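Local structure of putative aminooxidase (Propionibacterium acnes, 2BA9) at residues 2-6 and 420-424; 176-180 and 371-376; 303-307 and 330-336. The protein isomerises polyunsaturated fatty acids, producing conjugated linoleic acid, and carries a bound FAD in a fold of the flavin-containing amine oxidase family. All blocks are in the same frame, centred on the assembly; numbering follows the deposited sequence.

Contact 1. Residues 2-6 and 420-424; sequences SISKD and TRFFV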
loop_
_atom_site.group_PDB
_atom_site.type_symbol
_atom_site.label_atom_id
_atom_site.label_comp_id
_atom_site.label_asym_id
_atom_site.label_seq_id
_atom_site.Cartn_x
_atom_site.Cartn_y
_atom_site.Cartn_z
ATOM N N SER A 2 -21.616 17.957 -3.665
ATOM C CA SER A 2 -22.889 17.921 -4.422
ATOM C C SER A 2 -23.888 16.952 -3.760
ATOM O O SER A 2 -25.006 16.751 -4.260
ATOM C CB SER A 2 -22.613 17.524 -5.873
ATOM O OG SER A 2 -21.264 17.808 -6.231
ATOM N N ILE A 3 -23.475 16.366 -2.634
ATOM C CA ILE A 3 -24.327 15.506 -1.816
ATOM C C ILE A 3 -24.914 16.337 -0.669
ATOM O O ILE A 3 -24.258 17.234 -0.155
ATOM C CB ILE A 3 -23.504 14.312 -1.210
ATOM C CG1 ILE A 3 -22.738 13.530 -2.297
ATOM C CG2 ILE A 3 -24.389 13.382 -0.409
ATOM C CD1 ILE A 3 -23.584 12.973 -3.414
ATOM N N SER A 4 -26.145 16.028 -0.270
ATOM C CA SER A 4 -26.770 16.667 0.892
ATOM C C SER A 4 -26.152 16.157 2.208
ATOM O O SER A 4 -25.812 14.985 2.320
ATOM C CB SER A 4 -28.283 16.417 0.865
ATOM O OG SER A 4 -28.914 16.842 2.058
ATOM N N LYS A 5 -26.024 17.039 3.200
ATOM C CA LYS A 5 -25.415 16.675 4.500
ATOM C C LYS A 5 -26.286 15.715 5.310
ATOM O O LYS A 5 -25.788 15.037 6.227
ATOM C CB LYS A 5 -25.140 17.908 5.372
ATOM C CG LYS A 5 -24.401 19.056 4.693
ATOM C CD LYS A 5 -22.995 18.678 4.323
ATOM C CE LYS A 5 -22.309 19.810 3.569
ATOM N NZ LYS A 5 -21.971 20.921 4.482
ATOM N N ASP A 6 -27.583 15.673 4.997
ATOM C CA ASP A 6 -28.485 14.688 5.600
ATOM C C ASP A 6 -28.407 13.328 4.891
ATOM O O ASP A 6 -29.223 12.440 5.139
ATOM C CB ASP A 6 -29.930 15.221 5.656
ATOM C CG ASP A 6 -30.665 15.151 4.314
ATOM O OD1 ASP A 6 -30.024 15.019 3.249
ATOM O OD2 ASP A 6 -31.915 15.244 4.334
ATOM N N THR A 420 -13.889 16.530 -1.168
ATOM C CA THR A 420 -13.751 17.768 -1.935
ATOM C C THR A 420 -14.330 17.635 -3.336
ATOM O O THR A 420 -15.049 18.510 -3.790
ATOM C CB THR A 420 -12.279 18.206 -2.075
ATOM O OG1 THR A 420 -11.644 18.199 -0.789
ATOM C CG2 THR A 420 -12.202 19.604 -2.679
ATOM N N ARG A 421 -14.022 16.535 -4.014
ATOM C CA ARG A 421 -14.400 16.383 -5.423
ATOM C C ARG A 421 -15.898 16.182 -5.655
ATOM O O ARG A 421 -16.437 16.690 -6.656
ATOM C CB ARG A 421 -13.625 15.237 -6.072
ATOM C CG ARG A 421 -12.124 15.493 -6.195
ATOM C CD ARG A 421 -11.506 14.562 -7.194
ATOM N NE ARG A 421 -11.640 13.171 -6.787
ATOM C CZ ARG A 421 -11.869 12.135 -7.602
ATOM N NH1 ARG A 421 -12.047 12.292 -8.916
ATOM N NH2 ARG A 421 -11.939 10.913 -7.083
ATOM N N PHE A 422 -16.568 15.467 -4.745
ATOM C CA PHE A 422 -17.960 15.056 -4.971
ATOM C C PHE A 422 -19.011 15.432 -3.907
ATOM O O PHE A 422 -20.211 15.464 -4.206
ATOM C CB PHE A 422 -17.998 13.549 -5.170
ATOM C CG PHE A 422 -17.135 13.069 -6.297
ATOM C CD1 PHE A 422 -17.374 13.494 -7.595
ATOM C CD2 PHE A 422 -16.078 12.200 -6.062
ATOM C CE1 PHE A 422 -16.572 13.057 -8.643
ATOM C CE2 PHE A 422 -15.284 11.757 -7.101
ATOM C CZ PHE A 422 -15.533 12.182 -8.392
ATOM N N PHE A 423 -18.595 15.702 -2.677
ATOM C CA PHE A 423 -19.564 15.857 -1.602
ATOM C C PHE A 423 -19.836 17.312 -1.262
ATOM O O PHE A 423 -20.995 17.728 -1.187
ATOM C CB PHE A 423 -19.124 15.073 -0.366
ATOM C CG PHE A 423 -19.257 13.582 -0.526
ATOM C CD1 PHE A 423 -20.272 12.886 0.118
ATOM C CD2 PHE A 423 -18.376 12.877 -1.342
ATOM C CE1 PHE A 423 -20.402 11.501 -0.030
ATOM C CE2 PHE A 423 -18.488 11.495 -1.500
ATOM C CZ PHE A 423 -19.505 10.802 -0.840
ATOM N N VAL A 424 -18.779 18.091 -1.065
ATOM C CA VAL A 424 -18.946 19.482 -0.632
ATOM C C VAL A 424 -19.657 20.319 -1.705
ATOM O O VAL A 424 -19.220 20.415 -2.852
ATOM C CB VAL A 424 -17.600 20.129 -0.230
ATOM C CG1 VAL A 424 -17.101 19.536 1.085
ATOM C CG2 VAL A 424 -16.566 19.935 -1.313
ATOM O OXT VAL A 424 -20.719 20.886 -1.445
HETATM O O HOH W 1 -23.106 19.431 -0.073
HETATM O O HOH W 2 -20.536 21.990 1.782
#
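The two ends of the chain meet here. S2, the first modelled residue, directs its backbone N at carbonyls in the last turn of helix 408-423: hydrogen bonds run from S2 N to F423 O (2.6 Å) and to F422 O (2.9 Å), with a weak one from S2 OG to F422 O (3.3 Å). I3 N joins them, bonding F423 O at 3.2 Å, so the N-terminal backbone supplies donors to these carbonyls. The I3 side chain lies on the F423 ring, its CG1 4.0 Å from the ring centroid and over the face, a CH-pi contact. Water 1 lies within hydrogen-bonding distance of I3 O (2.5 Å) and F423 O (2.9 Å). K5 NZ reaches V424 OXT through water 2, weakly, and takes A28 O as a direct partner. Beneath this surface contact F423 packs on L25 of helix 16-28, on V249 and V251 of strand 249-252 and against F397 of strand 396-398, which seats the C-terminal helix beside the parallel FAD-domain sheet.

Contact 2. Residues 176-180 and 371-376; sequences VPAAY and FPHVSS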
loop_
_atom_site.group_PDB
_atom_site.type_symbol
_atom_site.label_atom_id
_atom_site.label_comp_id
_atom_site.label_asym_id
_atom_site.label_seq_id
_atom_site.Cartn_x
_atom_site.Cartn_y
_atom_site.Cartn_z
ATOM N N VAL A 176 4.883 -3.579 -13.867
ATOM C CA VAL A 176 4.064 -2.584 -13.137
ATOM C C VAL A 176 4.189 -1.207 -13.782
ATOM O O VAL A 176 5.304 -0.701 -13.930
ATOM C CB VAL A 176 4.464 -2.469 -11.665
ATOM C CG1 VAL A 176 3.841 -1.214 -11.026
ATOM C CG2 VAL A 176 4.074 -3.710 -10.903
ATOM N N PRO A 177 3.056 -0.596 -14.181
ATOM C CA PRO A 177 3.103 0.698 -14.872
ATOM C C PRO A 177 3.770 1.857 -14.113
ATOM O O PRO A 177 3.582 1.996 -12.890
ATOM C CB PRO A 177 1.616 1.018 -15.110
ATOM C CG PRO A 177 0.929 -0.308 -15.093
ATOM C CD PRO A 177 1.670 -1.107 -14.079
ATOM N N ALA A 178 4.487 2.706 -14.865
ATOM C CA ALA A 178 5.247 3.841 -14.306
ATOM C C ALA A 178 4.426 4.747 -13.375
ATOM O O ALA A 178 4.941 5.223 -12.357
ATOM C CB ALA A 178 5.869 4.674 -15.432
ATOM N N ALA A 179 3.161 4.963 -13.721
ATOM C CA ALA A 179 2.253 5.850 -12.960
ATOM C C ALA A 179 2.106 5.476 -11.481
ATOM O O ALA A 179 1.975 6.343 -10.613
ATOM C CB ALA A 179 0.893 5.855 -13.600
ATOM N N TYR A 180 2.082 4.187 -11.193
ATOM C CA TYR A 180 2.029 3.746 -9.806
ATOM C C TYR A 180 3.344 4.079 -9.105
ATOM O O TYR A 180 3.341 4.648 -8.017
ATOM C CB TYR A 180 1.731 2.244 -9.724
ATOM C CG TYR A 180 0.380 1.872 -10.277
ATOM C CD1 TYR A 180 -0.793 2.289 -9.646
ATOM C CD2 TYR A 180 0.270 1.102 -11.427
ATOM C CE1 TYR A 180 -2.041 1.954 -10.148
ATOM C CE2 TYR A 180 -0.976 0.747 -11.938
ATOM C CZ TYR A 180 -2.133 1.180 -11.302
ATOM O OH TYR A 180 -3.376 0.822 -11.822
ATOM N N PHE A 371 -1.467 -4.269 -3.006
ATOM C CA PHE A 371 -1.307 -3.473 -4.211
ATOM C C PHE A 371 -2.242 -3.834 -5.357
ATOM O O PHE A 371 -1.784 -4.315 -6.391
ATOM C CB PHE A 371 0.162 -3.517 -4.682
ATOM C CG PHE A 371 0.455 -2.606 -5.860
ATOM C CD1 PHE A 371 -0.126 -1.336 -5.955
ATOM C CD2 PHE A 371 1.299 -3.019 -6.872
ATOM C CE1 PHE A 371 0.156 -0.484 -7.022
ATOM C CE2 PHE A 371 1.570 -2.183 -7.968
ATOM C CZ PHE A 371 0.999 -0.907 -8.034
ATOM N N PRO A 372 -3.557 -3.586 -5.187
ATOM C CA PRO A 372 -4.408 -3.754 -6.356
ATOM C C PRO A 372 -4.024 -2.737 -7.414
ATOM O O PRO A 372 -3.788 -1.565 -7.107
ATOM C CB PRO A 372 -5.820 -3.463 -5.825
ATOM C CG PRO A 372 -5.587 -2.598 -4.597
ATOM C CD PRO A 372 -4.320 -3.151 -4.002
ATOM N N HIS A 373 -3.959 -3.188 -8.653
ATOM C CA HIS A 373 -3.628 -2.321 -9.765
ATOM C C HIS A 373 -4.095 -2.972 -11.070
ATOM O O HIS A 373 -4.636 -4.083 -11.059
ATOM C CB HIS A 373 -2.127 -2.036 -9.787
ATOM C CG HIS A 373 -1.274 -3.242 -10.001
ATOM N ND1 HIS A 373 -1.014 -4.161 -9.001
ATOM C CD2 HIS A 373 -0.575 -3.656 -11.081
ATOM C CE1 HIS A 373 -0.209 -5.098 -9.466
ATOM N NE2 HIS A 373 0.072 -4.819 -10.726
ATOM N N VAL A 374 -3.880 -2.275 -12.181
ATOM C CA VAL A 374 -4.172 -2.836 -13.510
ATOM C C VAL A 374 -2.900 -2.859 -14.368
ATOM O O VAL A 374 -1.884 -2.233 -14.029
ATOM C CB VAL A 374 -5.349 -2.127 -14.229
ATOM C CG1 VAL A 374 -6.654 -2.324 -13.436
ATOM C CG2 VAL A 374 -5.057 -0.632 -14.468
ATOM N N SER A 375 -2.966 -3.630 -15.450
ATOM C CA SER A 375 -1.834 -3.850 -16.320
ATOM C C SER A 375 -1.583 -2.604 -17.148
ATOM O O SER A 375 -2.467 -1.741 -17.301
ATOM C CB SER A 375 -2.100 -5.045 -17.248
ATOM O OG SER A 375 -3.239 -4.800 -18.069
ATOM N N SER A 376 -0.374 -2.511 -17.692
ATOM C CA SER A 376 -0.041 -1.408 -18.584
ATOM C C SER A 376 -1.059 -1.274 -19.733
ATOM O O SER A 376 -1.546 -0.176 -20.015
ATOM C CB SER A 376 1.374 -1.580 -19.133
ATOM O OG SER A 376 1.719 -0.485 -19.969
#
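An aromatic cluster of Y180, F371 and H373 joins the start of helix 178-184 to the last part of strand 359-373, an outermost strand of the mixed sheet. Y180 gives up the most surface. Its ring offers a face to two T-shaped (edge-to-face) partners: F371, with centroids 5.3 Å apart and planes at 88°, and H373, at 5.8 Å and 74°. H373 CB also sits over the Y180 ring, 3.9 Å from its centroid, as a CH-pi contact. F371, second in buried area, approaches Y180 CG with CZ at 3.6 Å and takes V176 CG1 on its ring edge, 3.9 Å from CE2. P177, at the N-cap position of the helix, packs CG against V374 O and S376 N, both 3.6 Å away, just before helix 376-380. F405 touches both F371 and Y180, thickening the aromatic packing. The Y180 hydroxyl hydrogen-bonds to Y384 OH and is also an acceptor across the contact: V374 N donates to Y180 OH over 3.2 Å with an N-H...O angle of 162°.

Contact 3. Residues 303-307 and 330-336; sequences RPERL and LRNHPDY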
loop_
_atom_site.group_PDB
_atom_site.type_symbol
_atom_site.label_atom_id
_atom_site.label_comp_id
_atom_site.label_asym_id
_atom_site.label_seq_id
_atom_site.Cartn_x
_atom_site.Cartn_y
_atom_site.Cartn_z
ATOM N N ARG A 303 14.724 -9.734 -8.253
ATOM C CA ARG A 303 14.585 -10.221 -9.612
ATOM C C ARG A 303 13.406 -11.194 -9.707
ATOM O O ARG A 303 13.237 -12.039 -8.821
ATOM C CB ARG A 303 15.816 -11.030 -10.001
ATOM C CG ARG A 303 17.087 -10.262 -10.129
ATOM C CD ARG A 303 18.158 -11.106 -10.830
ATOM N NE ARG A 303 18.968 -11.898 -9.894
ATOM C CZ ARG A 303 19.080 -13.226 -9.886
ATOM N NH1 ARG A 303 18.444 -13.982 -10.773
ATOM N NH2 ARG A 303 19.864 -13.803 -8.990
ATOM N N PRO A 304 12.629 -11.135 -10.801
ATOM C CA PRO A 304 11.520 -12.077 -11.030
ATOM C C PRO A 304 11.963 -13.540 -10.988
ATOM O O PRO A 304 11.217 -14.412 -10.555
ATOM C CB PRO A 304 11.048 -11.703 -12.435
ATOM C CG PRO A 304 11.412 -10.275 -12.574
ATOM C CD PRO A 304 12.739 -10.172 -11.906
ATOM N N GLU A 305 13.197 -13.777 -11.428
ATOM C CA GLU A 305 13.839 -15.080 -11.385
ATOM C C GLU A 305 14.007 -15.583 -9.955
ATOM O O GLU A 305 14.219 -16.778 -9.734
ATOM C CB GLU A 305 15.220 -14.974 -12.045
ATOM C CG GLU A 305 15.189 -14.740 -13.552
ATOM C CD GLU A 305 15.074 -13.279 -14.002
ATOM O OE1 GLU A 305 15.125 -12.335 -13.176
ATOM O OE2 GLU A 305 14.935 -13.083 -15.227
ATOM N N ARG A 306 13.925 -14.672 -8.988
ATOM C CA ARG A 306 14.065 -15.015 -7.575
ATOM C C ARG A 306 12.763 -14.878 -6.763
ATOM O O ARG A 306 12.790 -14.874 -5.526
ATOM C CB ARG A 306 15.178 -14.153 -6.963
ATOM C CG ARG A 306 16.563 -14.451 -7.509
ATOM C CD ARG A 306 17.086 -15.842 -7.124
ATOM N NE ARG A 306 17.470 -15.918 -5.715
ATOM C CZ ARG A 306 18.006 -16.987 -5.137
ATOM N NH1 ARG A 306 18.264 -18.077 -5.844
ATOM N NH2 ARG A 306 18.305 -16.965 -3.844
ATOM N N LEU A 307 11.623 -14.812 -7.456
ATOM C CA LEU A 307 10.312 -14.762 -6.802
ATOM C C LEU A 307 10.155 -15.821 -5.708
ATOM O O LEU A 307 10.466 -16.976 -5.919
ATOM C CB LEU A 307 9.210 -14.964 -7.838
ATOM C CG LEU A 307 7.788 -14.646 -7.405
ATOM C CD1 LEU A 307 7.644 -13.169 -7.148
ATOM C CD2 LEU A 307 6.777 -15.104 -8.491
ATOM N N LEU A 330 7.580 -12.112 -2.063
ATOM C CA LEU A 330 6.433 -12.035 -2.962
ATOM C C LEU A 330 6.156 -13.392 -3.609
ATOM O O LEU A 330 7.084 -14.109 -3.998
ATOM C CB LEU A 330 6.661 -10.990 -4.052
ATOM C CG LEU A 330 6.145 -9.585 -3.776
ATOM C CD1 LEU A 330 6.678 -8.677 -4.868
ATOM C CD2 LEU A 330 4.622 -9.567 -3.702
ATOM N N ARG A 331 4.873 -13.704 -3.745
ATOM C CA ARG A 331 4.431 -15.010 -4.220
ATOM C C ARG A 331 3.954 -15.035 -5.668
ATOM O O ARG A 331 3.696 -16.108 -6.199
ATOM C CB ARG A 331 3.324 -15.560 -3.308
ATOM C CG ARG A 331 3.839 -15.893 -1.912
ATOM C CD ARG A 331 2.785 -16.439 -0.970
ATOM N NE ARG A 331 1.843 -17.332 -1.629
ATOM C CZ ARG A 331 0.785 -17.874 -1.043
ATOM N NH1 ARG A 331 0.543 -17.661 0.244
ATOM N NH2 ARG A 331 -0.025 -18.662 -1.748
ATOM N N ASN A 332 3.864 -13.882 -6.315
ATOM C CA ASN A 332 3.305 -13.818 -7.666
ATOM C C ASN A 332 4.067 -12.873 -8.596
ATOM O O ASN A 332 4.732 -11.939 -8.153
ATOM C CB ASN A 332 1.847 -13.380 -7.593
ATOM C CG ASN A 332 1.715 -11.919 -7.211
ATOM O OD1 ASN A 332 2.023 -11.532 -6.075
ATOM N ND2 ASN A 332 1.327 -11.089 -8.169
ATOM N N HIS A 333 3.936 -13.138 -9.896
ATOM C CA HIS A 333 4.458 -12.285 -10.959
ATOM C C HIS A 333 3.727 -12.732 -12.245
ATOM O O HIS A 333 3.415 -13.924 -12.402
ATOM C CB HIS A 333 5.979 -12.485 -11.063
ATOM C CG HIS A 333 6.662 -11.625 -12.081
ATOM N ND1 HIS A 333 6.665 -11.923 -13.425
ATOM C CD2 HIS A 333 7.415 -10.507 -11.944
ATOM C CE1 HIS A 333 7.367 -11.016 -14.076
ATOM N NE2 HIS A 333 7.835 -10.143 -13.202
ATOM N N PRO A 334 3.432 -11.792 -13.158
ATOM C CA PRO A 334 2.728 -12.189 -14.400
ATOM C C PRO A 334 3.387 -13.301 -15.234
ATOM O O PRO A 334 2.692 -14.044 -15.909
ATOM C CB PRO A 334 2.683 -10.887 -15.213
ATOM C CG PRO A 334 2.803 -9.808 -14.201
ATOM C CD PRO A 334 3.696 -10.342 -13.124
ATOM N N ASP A 335 4.710 -13.392 -15.195
ATOM C CA ASP A 335 5.454 -14.345 -16.020
ATOM C C ASP A 335 5.623 -15.742 -15.398
ATOM O O ASP A 335 6.151 -16.667 -16.059
ATOM C CB ASP A 335 6.812 -13.736 -16.389
ATOM C CG ASP A 335 6.682 -12.577 -17.366
ATOM O OD1 ASP A 335 5.548 -12.306 -17.808
ATOM O OD2 ASP A 335 7.707 -11.928 -17.684
ATOM N N TYR A 336 5.154 -15.896 -14.150
ATOM C CA TYR A 336 5.306 -17.137 -13.382
ATOM C C TYR A 336 4.015 -17.612 -12.705
ATOM O O TYR A 336 3.109 -16.826 -12.413
ATOM C CB TYR A 336 6.356 -16.945 -12.287
ATOM C CG TYR A 336 7.737 -16.602 -12.802
ATOM C CD1 TYR A 336 8.689 -17.605 -13.003
ATOM C CD2 TYR A 336 8.090 -15.292 -13.081
ATOM C CE1 TYR A 336 9.955 -17.309 -13.471
ATOM C CE2 TYR A 336 9.374 -14.977 -13.555
ATOM C CZ TYR A 336 10.298 -15.989 -13.748
ATOM O OH TYR A 336 11.561 -15.690 -14.217
#
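L307 buries the most surface of this contact. With chi1 t and chi2 p, its side chain ends against the backbone of the facing loop: L307 CD1 is 3.3 Å from both L330 O and N332 O, while L307 CD2 lies 3.8 Å from H333 CB and 4.2 Å from Y336 CB. P304 packs against two rings: P304 CB stands 4.0 Å from the H333 ring centroid, over the face, in a CH-pi contact, and 3.8 Å from Y336 CE2, and P304 O lies over the Y336 ring face, 3.6 Å from CE2. The t rotamer of H333 turns its imidazole to P304, and the ring is held at both nitrogens: D335 N donates to H333 ND1 (3.0 Å), and H333 NE2 is hydrogen-bonded to D174 OD1. Between the loops after strands 295-297 and 325-330 the chemistry is thus van der Waals packing, partly of side chains on backbone carbonyls, plus one CH-pi contact, while polar groups such as N332, bonded to Q279 and Q280, find partners elsewhere.

How the contacts relate
Along the chain the three contacts are nested: 303-307/330-336 falls inside the loop closed by contact 2, which falls inside the one closed by contact 1. Contact 1 joins the termini at the surface, its centre about 30 Å from that of contact 2 and about 43 Å from that of contact 3, on the opposite side of the chain's centre from the latter. Contacts 2 and 3 are closer neighbours, centres about 16 Å and nearest atoms about 6 Å apart. Strand 277-288 links them: Q279 touches F371, H373 and L330. Both also lie near the cofactor, with the side chains of F371 and L330 about 8 and about 9 Å from FAD.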